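Local coordinates for protein HTPA Reductase (Selaginella moellendorffii, PDB 5U5N) that probably catalyses the NADH- or NADPH-dependent reduction of 4-hydroxy-tetrahydrodipicolinate to tetrahydrodipicolinate in lysine biosynthesis, at residues A[98-103]-A[119-124]; A[4-9]-A[70-75]; A[126-131]-A[241-246]; A[84-89]-A[102-107]. All blocks are in the same frame, centred on the assembly; numbering follows the deposited sequence.

Contact 1: residues A[98-103]-A[119-124]; sequences LPFVMG and SGTYSI. With NAD (nicotinamide-adenine-dinucleotide), chain C.
Ser-123 sets its CB squarely over one face of the Phe-100 ring. Ser-123 CB lies 4.0 Å from the centroid of the Phe-100 ring and stands only 13° off the ring normal, which qualifies as a CH-pi contact. In Phe-100, CG sits between the backbone N and the carbonyl carbon (chi1 67°), and the end of the ring comes nearer to residues 119-124. At the edge of the same ring, in its plane, lie Leu-98 O and Met-102 CB. The hydroxyl of Ser-123 turns to its own segment instead: OG donates to Thr-121 O at 3.0 Å, coming from above the carbonyl plane. Thr-121 points its methyl at the backbone, with CG2 3.3 Å from Leu-98 O and oblique to the Phe-100 ring. On the other face of the sheet, Val-101 and Ile-124 meet through CG2 and CD1 at 4.2 Å. Just before the strands pair, Pro-99 and Tyr-122 touch CB against CB. Underneath runs a parallel ladder that pairs Phe-100 with Ser-123 and Val-101 with Ile-124. Phe-100 N gives to Tyr-122 O at 3.2 Å, Ile-124 N to Phe-100 O at 3.0 Å, and Met-102 N to Ile-124 O at 2.9 Å. Just past the strand, Gly-103 O accepts a hydrogen bond from the carboxamide N7N of NAD at 3.0 Å. The two strands and helix 109-119 form a beta-alpha-beta unit of the Rossmann-type domain. Strand 76-79 flanks 100-102 in the same sheet; Phe-100 and Thr-121 pack on helix 86-95, and Ile-124 on helix 241-259.

Contact 2: residues A[4-9]-A[70-75]; sequences AAPVMV and TEYPNV
Pro-6 and Tyr-72 bring two rings together obliquely, the proline meeting the root of the tyrosine. CG of Pro-6 lies 3.9 Å from CB of Tyr-72, and Pro-6 CB is 4.1 Å from Tyr-72 CD1, so the contact is made at the CB end of the tyrosine and one neighbouring ring carbon. On the same proline ring, Pro-6 CD lies 4.1 Å from Asn-74 CB, with the carbonyl of Asn-74 nearby. That same carbonyl is pressed by Ala-5, whose CB is 3.0 Å from Asn-74 O, a close approach between a methyl and a backbone oxygen. Residues 72-75 are shaped by a type I beta turn, closed by Val-75 N donating to Tyr-72 O at 3.1 Å, and it is this bend that brings Tyr-72, Asn-74 and Val-75 round Pro-6. Val-75 completes the apolar side of the contact: its CG2, anti to the backbone N, reaches Met-8 CB at 3.9 Å. The backbone adds one CA-H...O contact, Val-75 CA to Pro-6 O at 3.4 Å, with an angle of 149° at the hydrogen. The packing therefore lies where the first strand begins beside the turn that follows helix 61-71. Directly beyond it, backbone bonds from Pro-6 and Met-8 to Ile-76 open the parallel pairing of strands 7-10 and 76-79, while Met-8 and Val-75 both pack on Val-68 of helix 61-71.

Contact 3: residues A[126-131]-A[241-246]; sequences APQMGK and SIYAQG. With NAD (nicotinamide-adenine-dinucleotide), chain C.
Tyr-243 meets Gln-128 at the rim of its ring: OE1 of the glutamine lies in the ring plane, 3.4 Å from CE1. Gln-128 has CG anti to its backbone N, and a bend at chi2 (68°) brings CD round. Its OE1 accepts Gly-130 N on a lone pair at 2.9 Å, a bond that fixes the oxygen. The tyrosine faces are both filled. Ile-242 CG2 sits 3.7 Å above the centre of one, and C4N of the nicotinamide stands 3.6 Å over the other, displaced toward the rim. Met-129 CG, anti to the carbonyl carbon (chi1 -62°), comes 3.5 Å from NAD N7N, while the backbone N donates to O7N at 3.1 Å. An alanine in place of Tyr-243 would probably deprive the nicotinamide of the ring that faces C4N and leave Gln-128 OE1 without its aromatic neighbour. Ile-242 packs CG1 on Gly-130 CA at 3.8 Å, where a CB would be tight against Ile-242 CD1 and Tyr-243 CE1. Gly-246 allows a close backbone approach: its CA directs a C-H at Met-129 O (3.4 Å, 171° at the hydrogen), where a side chain would clash. Gly-130, centre of an inverse gamma turn, is also the N-cap residue of helix 131-146. The arrangement is the nicotinamide end of a dinucleotide site, built where the loop leaving the Rossmann-type sheet meets the start of helix 241-259.

Contact 4: residues A[84-89]-A[102-107]; sequences AAVNDN and MGTTGG. With NAD (nicotinamide-adenine-dinucleotide), chain C.
Val-86 and Thr-104 carry the apolar part of this contact: their side chains run antiparallel, with Val-86 CG2 and Thr-104 CG2 at 3.3 Å, a squeezed methyl pair. The other methyl of Val-86, CG1, anti to the backbone N (chi1 163°), packs on Met-102 SD at 4.3 Å, and the bent end of that methionine brings CE near Val-86 O. Among polar atoms meeting backbone, Asn-87 OD1 comes to 3.6 Å from Gly-107 CA while accepting from Asp-108 N. A side chain at Gly-107 would clash with both Val-86 and Asn-87, so this close passage depends on the glycine. Thr-104 OG1 is held outside the pair by Asp-79 and by Thr-81 N. The contacts with NAD form a third group. Thr-105 OG1 and ribose O2D share a hydrogen bond of 2.7 Å, and Thr-105 N makes a weak one to O3D at 3.4 Å. At the adenine end, Ala-85 CB approaches N6A at 3.3 Å and Asn-89 OD1 lies 3.0 Å from the same amino nitrogen, with ND2 of the amide bonded to Asp-79 OD2. An alanine at Asn-89 would probably leave N6A without this polar neighbour and Asp-79 OD2 without the amide donor. The contact sets the N-terminal part of helix 86-95 against the loop from strand 100-102 to helix 109-119; Val-86 and Asn-87 also pack on Leu-112 of the latter helix, and Arg-109 bonds the carbonyls of Thr-104 and Gly-106.

From the N terminus, contact 2 closes the first loop, bringing the start of strand 7-10 to the turn before strand 76-79 across 60 intervening residues. Contact 4 and contact 1 follow in series, joined through the shared Met-102 and Gly-103: contact 1 begins on the stretch where contact 4 ends. Contact 3 closes last and widest, its 109 intervening residues including the four-stranded mixed sheet. Neighbours touch: Leu-98 CD2 packs on Val-75 CG1 at 3.7 Å between contacts 1 and 2, and Val-101 CG1 on Met-129 CE at 3.4 Å between contacts 1 and 3. Contacts 1, 3 and 4 all reach NAD; contact 2 lies on the same parallel sheet as contact 1.

Contact 1: residues A[98-103]-A[119-124]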
# COMPACT_ATOMS: atom_id res chain seq x y z
N LEU A 98 -29.01 -3.67 22.89
CA LEU A 98 -27.65 -3.42 23.35
C LEU A 98 -26.73 -3.26 22.12
O LEU A 98 -26.61 -4.19 21.30
CB LEU A 98 -27.12 -4.56 24.20
CG LEU A 98 -27.64 -4.67 25.64
CD1 LEU A 98 -27.16 -5.99 26.23
CD2 LEU A 98 -27.19 -3.47 26.50
N PRO A 99 -26.08 -2.08 21.98
CA PRO A 99 -25.11 -1.98 20.87
C PRO A 99 -23.94 -2.91 21.08
O PRO A 99 -23.52 -3.09 22.21
CB PRO A 99 -24.67 -0.51 20.90
CG PRO A 99 -25.08 0.02 22.22
CD PRO A 99 -26.22 -0.82 22.71
N PHE A 100 -23.43 -3.53 20.01
CA PHE A 100 -22.35 -4.48 20.17
C PHE A 100 -21.28 -4.48 19.08
O PHE A 100 -21.54 -4.18 17.92
CB PHE A 100 -22.89 -5.92 20.36
CG PHE A 100 -23.59 -6.50 19.17
CD1 PHE A 100 -24.90 -6.21 18.92
CD2 PHE A 100 -22.91 -7.36 18.31
CE1 PHE A 100 -25.54 -6.74 17.82
CE2 PHE A 100 -23.53 -7.89 17.20
CZ PHE A 100 -24.85 -7.58 16.95
N VAL A 101 -20.08 -4.88 19.50
CA VAL A 101 -18.98 -5.18 18.63
C VAL A 101 -18.73 -6.68 18.70
O VAL A 101 -18.30 -7.19 19.73
CB VAL A 101 -17.74 -4.41 19.10
CG1 VAL A 101 -16.54 -4.77 18.22
CG2 VAL A 101 -18.02 -2.92 19.07
N MET A 102 -18.99 -7.37 17.58
CA MET A 102 -18.86 -8.82 17.46
C MET A 102 -17.56 -9.17 16.76
O MET A 102 -17.44 -8.98 15.56
CB MET A 102 -20.08 -9.37 16.67
CG MET A 102 -20.09 -10.86 16.32
SD MET A 102 -20.30 -11.87 17.81
CE MET A 102 -22.05 -11.60 18.14
N GLY A 103 -16.58 -9.64 17.53
CA GLY A 103 -15.30 -10.10 17.01
C GLY A 103 -15.21 -11.62 16.84
O GLY A 103 -14.26 -12.13 16.27
N SER A 119 -32.97 -5.25 13.09
CA SER A 119 -33.33 -4.61 14.36
C SER A 119 -32.93 -3.14 14.45
O SER A 119 -33.47 -2.41 15.28
CB SER A 119 -32.71 -5.37 15.54
OG SER A 119 -31.31 -5.23 15.55
N GLY A 120 -31.99 -2.73 13.61
CA GLY A 120 -31.49 -1.36 13.62
C GLY A 120 -30.62 -1.08 14.82
O GLY A 120 -30.56 0.04 15.28
N THR A 121 -29.93 -2.11 15.30
CA THR A 121 -29.04 -2.00 16.45
C THR A 121 -27.67 -1.48 15.99
O THR A 121 -27.08 -2.05 15.05
CB THR A 121 -28.79 -3.40 17.09
OG1 THR A 121 -30.04 -4.04 17.30
CG2 THR A 121 -28.04 -3.30 18.42
N TYR A 122 -27.15 -0.46 16.69
CA TYR A 122 -25.79 -0.01 16.45
C TYR A 122 -24.81 -1.15 16.67
O TYR A 122 -24.71 -1.67 17.78
CB TYR A 122 -25.43 1.20 17.33
CG TYR A 122 -26.15 2.45 16.89
CD1 TYR A 122 -25.72 3.19 15.79
CD2 TYR A 122 -27.29 2.89 17.56
CE1 TYR A 122 -26.39 4.34 15.39
CE2 TYR A 122 -27.95 4.04 17.16
CZ TYR A 122 -27.50 4.75 16.08
OH TYR A 122 -28.17 5.87 15.68
N SER A 123 -24.09 -1.54 15.62
CA SER A 123 -23.14 -2.64 15.70
C SER A 123 -21.93 -2.52 14.77
O SER A 123 -21.96 -1.83 13.77
CB SER A 123 -23.84 -3.99 15.43
OG SER A 123 -24.80 -3.88 14.40
N ILE A 124 -20.88 -3.22 15.15
CA ILE A 124 -19.75 -3.48 14.29
C ILE A 124 -19.60 -4.98 14.29
O ILE A 124 -19.36 -5.60 15.32
CB ILE A 124 -18.46 -2.79 14.81
CG1 ILE A 124 -18.57 -1.28 14.65
CG2 ILE A 124 -17.25 -3.30 14.04
CD1 ILE A 124 -17.68 -0.53 15.61
PA NAD C . -11.52 -18.89 24.13
O1A NAD C . -11.92 -20.34 23.92
O2A NAD C . -10.22 -18.52 24.81
O5B NAD C . -12.67 -18.12 24.91
C5B NAD C . -14.00 -18.03 24.44
C4B NAD C . -14.87 -17.89 25.68
O4B NAD C . -16.24 -17.68 25.34
C3B NAD C . -14.82 -19.12 26.59
O3B NAD C . -14.09 -18.78 27.79
C2B NAD C . -16.29 -19.51 26.81
O2B NAD C . -16.54 -19.96 28.17
C1B NAD C . -17.04 -18.24 26.38
N9A NAD C . -18.45 -18.37 25.92
C8A NAD C . -18.98 -19.37 25.18
N7A NAD C . -20.29 -19.15 24.94
C5A NAD C . -20.63 -17.98 25.53
C6A NAD C . -21.86 -17.18 25.67
N6A NAD C . -23.02 -17.58 25.12
N1A NAD C . -21.79 -16.02 26.36
C2A NAD C . -20.64 -15.59 26.94
N3A NAD C . -19.48 -16.29 26.85
C4A NAD C . -19.41 -17.47 26.17
O3 NAD C . -11.64 -18.18 22.68
PN NAD C . -10.68 -16.96 22.19
O1N NAD C . -9.31 -17.57 22.02
O2N NAD C . -10.87 -15.77 23.10
O5D NAD C . -11.40 -16.62 20.79
C5D NAD C . -12.77 -16.21 20.80
C4D NAD C . -13.33 -16.01 19.40
O4D NAD C . -12.77 -14.82 18.83
C3D NAD C . -13.04 -17.16 18.42
O3D NAD C . -14.18 -17.46 17.60
C2D NAD C . -11.90 -16.62 17.57
O2D NAD C . -11.89 -17.14 16.24
C1D NAD C . -12.21 -15.13 17.55
N1N NAD C . -11.07 -14.25 17.20
C2N NAD C . -11.35 -13.25 16.33
C3N NAD C . -10.38 -12.34 15.93
C7N NAD C . -10.72 -11.24 14.94
O7N NAD C . -9.83 -10.78 14.24
N7N NAD C . -11.97 -10.77 14.81
C4N NAD C . -9.09 -12.49 16.44
C5N NAD C . -8.81 -13.52 17.33
C6N NAD C . -9.83 -14.40 17.70

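Contact 2: residues A[4-9]-A[70-75]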
# COMPACT_ATOMS: atom_id res chain seq x y z
N ALA A 4 -15.98 8.09 25.92
CA ALA A 4 -16.62 7.01 25.22
C ALA A 4 -17.58 6.25 26.15
O ALA A 4 -17.45 6.28 27.36
CB ALA A 4 -15.56 6.07 24.72
N ALA A 5 -18.50 5.50 25.56
CA ALA A 5 -19.36 4.57 26.29
C ALA A 5 -18.55 3.56 27.11
O ALA A 5 -17.46 3.15 26.70
CB ALA A 5 -20.24 3.83 25.29
N PRO A 6 -19.08 3.13 28.26
CA PRO A 6 -18.45 2.01 28.96
C PRO A 6 -18.63 0.69 28.19
O PRO A 6 -19.54 0.57 27.40
CB PRO A 6 -19.20 1.98 30.29
CG PRO A 6 -20.56 2.46 29.95
CD PRO A 6 -20.35 3.51 28.90
N VAL A 7 -17.73 -0.26 28.39
CA VAL A 7 -17.79 -1.51 27.64
C VAL A 7 -17.95 -2.73 28.56
O VAL A 7 -17.31 -2.81 29.60
CB VAL A 7 -16.57 -1.75 26.71
CG1 VAL A 7 -16.57 -0.71 25.63
CG2 VAL A 7 -15.24 -1.74 27.43
N MET A 8 -18.76 -3.69 28.10
CA MET A 8 -18.91 -4.98 28.76
C MET A 8 -18.28 -5.96 27.82
O MET A 8 -18.72 -6.09 26.68
CB MET A 8 -20.39 -5.30 28.99
CG MET A 8 -20.69 -6.66 29.63
SD MET A 8 -22.47 -6.96 29.59
CE MET A 8 -22.65 -8.32 30.77
N VAL A 9 -17.25 -6.64 28.29
CA VAL A 9 -16.57 -7.66 27.49
C VAL A 9 -17.04 -9.04 27.89
O VAL A 9 -16.77 -9.47 29.00
CB VAL A 9 -15.03 -7.57 27.64
CG1 VAL A 9 -14.35 -8.60 26.79
CG2 VAL A 9 -14.55 -6.16 27.31
N THR A 70 -28.98 -0.62 34.24
CA THR A 70 -29.36 0.42 35.23
C THR A 70 -28.13 1.27 35.71
O THR A 70 -28.29 2.46 35.95
CB THR A 70 -30.27 -0.09 36.39
OG1 THR A 70 -29.60 -1.11 37.13
CG2 THR A 70 -31.62 -0.65 35.85
N GLU A 71 -26.94 0.68 35.82
CA GLU A 71 -25.75 1.47 36.21
C GLU A 71 -25.00 2.08 35.01
O GLU A 71 -24.41 3.12 35.15
CB GLU A 71 -24.78 0.65 37.10
CG GLU A 71 -25.29 0.44 38.54
CD GLU A 71 -24.20 0.34 39.64
OE1 GLU A 71 -23.02 0.73 39.37
OE2 GLU A 71 -24.53 -0.14 40.76
N TYR A 72 -25.04 1.42 33.85
CA TYR A 72 -24.29 1.85 32.65
C TYR A 72 -25.21 1.84 31.42
O TYR A 72 -25.08 0.98 30.53
CB TYR A 72 -23.14 0.91 32.41
CG TYR A 72 -22.24 0.71 33.59
CD1 TYR A 72 -21.21 1.60 33.86
CD2 TYR A 72 -22.41 -0.36 34.44
CE1 TYR A 72 -20.41 1.44 34.98
CE2 TYR A 72 -21.58 -0.56 35.51
CZ TYR A 72 -20.59 0.35 35.79
OH TYR A 72 -19.77 0.12 36.87
N PRO A 73 -26.17 2.79 31.37
CA PRO A 73 -27.13 2.81 30.26
C PRO A 73 -26.48 2.88 28.87
O PRO A 73 -27.05 2.37 27.92
CB PRO A 73 -27.95 4.08 30.51
CG PRO A 73 -27.68 4.48 31.91
CD PRO A 73 -26.34 3.94 32.28
N ASN A 74 -25.32 3.51 28.75
CA ASN A 74 -24.66 3.70 27.46
C ASN A 74 -23.72 2.58 27.08
O ASN A 74 -22.92 2.75 26.14
CB ASN A 74 -23.91 5.03 27.46
CG ASN A 74 -24.81 6.17 27.81
OD1 ASN A 74 -25.96 6.26 27.35
ND2 ASN A 74 -24.30 7.06 28.68
N VAL A 75 -23.79 1.45 27.79
CA VAL A 75 -22.89 0.35 27.57
C VAL A 75 -22.90 -0.13 26.12
O VAL A 75 -23.94 -0.12 25.46
CB VAL A 75 -23.21 -0.85 28.49
CG1 VAL A 75 -24.55 -1.46 28.14
CG2 VAL A 75 -22.10 -1.89 28.42

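Contact 3: residues A[126-131]-A[241-246]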
# COMPACT_ATOMS: atom_id res chain seq x y z
N ALA A 126 -17.23 -7.55 12.57
CA ALA A 126 -16.02 -7.67 11.79
C ALA A 126 -15.23 -8.89 12.24
O ALA A 126 -14.73 -8.94 13.39
CB ALA A 126 -15.19 -6.40 11.95
N PRO A 127 -15.12 -9.89 11.35
CA PRO A 127 -14.34 -11.07 11.68
C PRO A 127 -12.81 -10.91 11.60
O PRO A 127 -12.09 -11.84 11.97
CB PRO A 127 -14.85 -12.10 10.66
CG PRO A 127 -15.21 -11.28 9.47
CD PRO A 127 -15.67 -9.96 9.99
N GLN A 128 -12.32 -9.77 11.11
CA GLN A 128 -10.89 -9.39 11.24
C GLN A 128 -10.82 -7.98 11.86
O GLN A 128 -11.20 -7.01 11.23
CB GLN A 128 -10.20 -9.47 9.88
CG GLN A 128 -8.85 -8.78 9.71
CD GLN A 128 -7.73 -9.38 10.50
OE1 GLN A 128 -7.48 -9.02 11.64
NE2 GLN A 128 -7.01 -10.28 9.86
N MET A 129 -10.34 -7.90 13.10
CA MET A 129 -10.30 -6.66 13.88
C MET A 129 -8.90 -6.08 13.98
O MET A 129 -8.73 -5.01 14.58
CB MET A 129 -10.86 -6.90 15.30
CG MET A 129 -12.31 -7.32 15.28
SD MET A 129 -13.43 -5.94 15.03
CE MET A 129 -13.49 -5.32 16.70
N GLY A 130 -7.91 -6.78 13.43
CA GLY A 130 -6.59 -6.19 13.29
C GLY A 130 -6.63 -5.10 12.24
O GLY A 130 -6.30 -5.38 11.05
N LYS A 131 -7.01 -3.89 12.68
CA LYS A 131 -7.38 -2.83 11.73
C LYS A 131 -6.26 -2.42 10.78
O LYS A 131 -6.55 -2.02 9.67
CB LYS A 131 -7.97 -1.58 12.41
CG LYS A 131 -6.98 -0.59 12.95
CD LYS A 131 -7.69 0.65 13.46
CE LYS A 131 -6.65 1.74 13.69
NZ LYS A 131 -7.26 2.97 14.21
N SER A 241 -2.52 -8.64 20.54
CA SER A 241 -2.63 -7.24 20.85
C SER A 241 -3.24 -6.41 19.71
O SER A 241 -4.02 -5.51 19.99
CB SER A 241 -1.28 -6.68 21.32
OG SER A 241 -1.00 -5.46 20.71
N ILE A 242 -2.97 -6.76 18.44
CA ILE A 242 -3.56 -5.98 17.33
C ILE A 242 -5.09 -6.11 17.31
O ILE A 242 -5.77 -5.15 16.95
CB ILE A 242 -2.97 -6.37 15.94
CG1 ILE A 242 -3.31 -5.29 14.90
CG2 ILE A 242 -3.42 -7.74 15.47
CD1 ILE A 242 -2.82 -5.59 13.51
N TYR A 243 -5.61 -7.27 17.70
CA TYR A 243 -7.07 -7.49 17.75
C TYR A 243 -7.65 -6.70 18.93
O TYR A 243 -8.66 -6.03 18.77
CB TYR A 243 -7.44 -9.00 17.79
CG TYR A 243 -6.62 -9.81 16.78
CD1 TYR A 243 -6.79 -9.62 15.42
CD2 TYR A 243 -5.65 -10.73 17.19
CE1 TYR A 243 -6.03 -10.32 14.48
CE2 TYR A 243 -4.88 -11.42 16.27
CZ TYR A 243 -5.07 -11.22 14.92
OH TYR A 243 -4.27 -11.86 13.99
N ALA A 244 -6.99 -6.76 20.09
CA ALA A 244 -7.33 -5.95 21.25
C ALA A 244 -7.36 -4.44 20.96
O ALA A 244 -8.32 -3.73 21.28
CB ALA A 244 -6.38 -6.24 22.40
N GLN A 245 -6.29 -3.95 20.36
CA GLN A 245 -6.20 -2.51 20.04
C GLN A 245 -7.25 -2.10 18.98
O GLN A 245 -7.83 -1.04 19.09
CB GLN A 245 -4.78 -2.11 19.60
CG GLN A 245 -3.73 -2.24 20.70
CD GLN A 245 -4.10 -1.45 21.93
OE1 GLN A 245 -4.49 -0.32 21.82
NE2 GLN A 245 -4.01 -2.07 23.12
N GLY A 246 -7.52 -2.94 18.00
CA GLY A 246 -8.57 -2.63 17.03
C GLY A 246 -9.96 -2.64 17.63
O GLY A 246 -10.79 -1.80 17.30
PA NAD C . -11.52 -18.89 24.13
O1A NAD C . -11.92 -20.34 23.92
O2A NAD C . -10.22 -18.52 24.81
O5B NAD C . -12.67 -18.12 24.91
C5B NAD C . -14.00 -18.03 24.44
C4B NAD C . -14.87 -17.89 25.68
O4B NAD C . -16.24 -17.68 25.34
C3B NAD C . -14.82 -19.12 26.59
O3B NAD C . -14.09 -18.78 27.79
C2B NAD C . -16.29 -19.51 26.81
O2B NAD C . -16.54 -19.96 28.17
C1B NAD C . -17.04 -18.24 26.38
N9A NAD C . -18.45 -18.37 25.92
C8A NAD C . -18.98 -19.37 25.18
N7A NAD C . -20.29 -19.15 24.94
C5A NAD C . -20.63 -17.98 25.53
C6A NAD C . -21.86 -17.18 25.67
N6A NAD C . -23.02 -17.58 25.12
N1A NAD C . -21.79 -16.02 26.36
C2A NAD C . -20.64 -15.59 26.94
N3A NAD C . -19.48 -16.29 26.85
C4A NAD C . -19.41 -17.47 26.17
O3 NAD C . -11.64 -18.18 22.68
PN NAD C . -10.68 -16.96 22.19
O1N NAD C . -9.31 -17.57 22.02
O2N NAD C . -10.87 -15.77 23.10
O5D NAD C . -11.40 -16.62 20.79
C5D NAD C . -12.77 -16.21 20.80
C4D NAD C . -13.33 -16.01 19.40
O4D NAD C . -12.77 -14.82 18.83
C3D NAD C . -13.04 -17.16 18.42
O3D NAD C . -14.18 -17.46 17.60
C2D NAD C . -11.90 -16.62 17.57
O2D NAD C . -11.89 -17.14 16.24
C1D NAD C . -12.21 -15.13 17.55
N1N NAD C . -11.07 -14.25 17.20
C2N NAD C . -11.35 -13.25 16.33
C3N NAD C . -10.38 -12.34 15.93
C7N NAD C . -10.72 -11.24 14.94
O7N NAD C . -9.83 -10.78 14.24
N7N NAD C . -11.97 -10.77 14.81
C4N NAD C . -9.09 -12.49 16.44
C5N NAD C . -8.81 -13.52 17.33
C6N NAD C . -9.83 -14.40 17.70

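Contact 4: residues A[84-89]-A[102-107]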
# COMPACT_ATOMS: atom_id res chain seq x y z
N ALA A 84 -20.25 -21.29 18.37
CA ALA A 84 -21.53 -21.83 18.86
C ALA A 84 -22.47 -20.77 19.45
O ALA A 84 -23.67 -20.86 19.26
CB ALA A 84 -21.26 -22.92 19.89
N ALA A 85 -21.92 -19.76 20.13
CA ALA A 85 -22.72 -18.70 20.75
C ALA A 85 -23.03 -17.50 19.86
O ALA A 85 -23.87 -16.68 20.23
CB ALA A 85 -22.05 -18.21 22.00
N VAL A 86 -22.37 -17.37 18.70
CA VAL A 86 -22.47 -16.13 17.91
C VAL A 86 -23.90 -15.70 17.61
O VAL A 86 -24.27 -14.59 17.98
CB VAL A 86 -21.69 -16.22 16.59
CG1 VAL A 86 -22.10 -15.13 15.59
CG2 VAL A 86 -20.22 -16.12 16.87
N ASN A 87 -24.68 -16.52 16.92
CA ASN A 87 -26.01 -16.09 16.48
C ASN A 87 -26.99 -15.83 17.62
O ASN A 87 -27.84 -14.94 17.56
CB ASN A 87 -26.63 -17.10 15.53
CG ASN A 87 -25.87 -17.21 14.25
OD1 ASN A 87 -25.01 -18.06 14.13
ND2 ASN A 87 -26.15 -16.29 13.32
N ASP A 88 -26.87 -16.65 18.65
CA ASP A 88 -27.69 -16.52 19.84
C ASP A 88 -27.34 -15.25 20.64
O ASP A 88 -28.21 -14.45 20.96
CB ASP A 88 -27.54 -17.77 20.69
CG ASP A 88 -28.66 -17.93 21.65
OD1 ASP A 88 -29.71 -18.54 21.25
OD2 ASP A 88 -28.48 -17.43 22.79
N ASN A 89 -26.06 -15.04 20.92
CA ASN A 89 -25.62 -13.80 21.58
C ASN A 89 -26.10 -12.58 20.79
O ASN A 89 -26.60 -11.65 21.38
CB ASN A 89 -24.09 -13.75 21.76
CG ASN A 89 -23.58 -14.73 22.80
OD1 ASN A 89 -24.35 -15.48 23.39
ND2 ASN A 89 -22.29 -14.72 23.04
N MET A 102 -18.99 -7.37 17.58
CA MET A 102 -18.86 -8.82 17.46
C MET A 102 -17.56 -9.17 16.76
O MET A 102 -17.44 -8.98 15.56
CB MET A 102 -20.08 -9.37 16.67
CG MET A 102 -20.09 -10.86 16.32
SD MET A 102 -20.30 -11.87 17.81
CE MET A 102 -22.05 -11.60 18.14
N GLY A 103 -16.58 -9.64 17.53
CA GLY A 103 -15.30 -10.10 17.01
C GLY A 103 -15.21 -11.62 16.84
O GLY A 103 -14.26 -12.13 16.27
N THR A 104 -16.20 -12.34 17.34
CA THR A 104 -16.19 -13.80 17.32
C THR A 104 -16.39 -14.26 15.88
O THR A 104 -17.27 -13.76 15.18
CB THR A 104 -17.34 -14.34 18.19
OG1 THR A 104 -17.30 -13.73 19.48
CG2 THR A 104 -17.28 -15.88 18.34
N THR A 105 -15.60 -15.22 15.44
CA THR A 105 -15.72 -15.77 14.09
C THR A 105 -16.68 -16.96 14.11
O THR A 105 -17.11 -17.41 15.18
CB THR A 105 -14.36 -16.21 13.55
OG1 THR A 105 -13.84 -17.25 14.38
CG2 THR A 105 -13.38 -15.05 13.51
N GLY A 106 -17.01 -17.48 12.94
CA GLY A 106 -17.96 -18.58 12.84
C GLY A 106 -19.40 -18.17 13.09
O GLY A 106 -19.72 -16.99 13.24
N GLY A 107 -20.26 -19.17 13.15
CA GLY A 107 -21.70 -18.95 13.20
C GLY A 107 -22.23 -18.77 11.81
O GLY A 107 -21.48 -18.83 10.85
PA NAD C . -11.52 -18.89 24.13
O1A NAD C . -11.92 -20.34 23.92
O2A NAD C . -10.22 -18.52 24.81
O5B NAD C . -12.67 -18.12 24.91
C5B NAD C . -14.00 -18.03 24.44
C4B NAD C . -14.87 -17.89 25.68
O4B NAD C . -16.24 -17.68 25.34
C3B NAD C . -14.82 -19.12 26.59
O3B NAD C . -14.09 -18.78 27.79
C2B NAD C . -16.29 -19.51 26.81
O2B NAD C . -16.54 -19.96 28.17
C1B NAD C . -17.04 -18.24 26.38
N9A NAD C . -18.45 -18.37 25.92
C8A NAD C . -18.98 -19.37 25.18
N7A NAD C . -20.29 -19.15 24.94
C5A NAD C . -20.63 -17.98 25.53
C6A NAD C . -21.86 -17.18 25.67
N6A NAD C . -23.02 -17.58 25.12
N1A NAD C . -21.79 -16.02 26.36
C2A NAD C . -20.64 -15.59 26.94
N3A NAD C . -19.48 -16.29 26.85
C4A NAD C . -19.41 -17.47 26.17
O3 NAD C . -11.64 -18.18 22.68
PN NAD C . -10.68 -16.96 22.19
O1N NAD C . -9.31 -17.57 22.02
O2N NAD C . -10.87 -15.77 23.10
O5D NAD C . -11.40 -16.62 20.79
C5D NAD C . -12.77 -16.21 20.80
C4D NAD C . -13.33 -16.01 19.40
O4D NAD C . -12.77 -14.82 18.83
C3D NAD C . -13.04 -17.16 18.42
O3D NAD C . -14.18 -17.46 17.60
C2D NAD C . -11.90 -16.62 17.57
O2D NAD C . -11.89 -17.14 16.24
C1D NAD C . -12.21 -15.13 17.55
N1N NAD C . -11.07 -14.25 17.20
C2N NAD C . -11.35 -13.25 16.33
C3N NAD C . -10.38 -12.34 15.93
C7N NAD C . -10.72 -11.24 14.94
O7N NAD C . -9.83 -10.78 14.24
N7N NAD C . -11.97 -10.77 14.81
C4N NAD C . -9.09 -12.49 16.44
C5N NAD C . -8.81 -13.52 17.33
C6N NAD C . -9.83 -14.40 17.70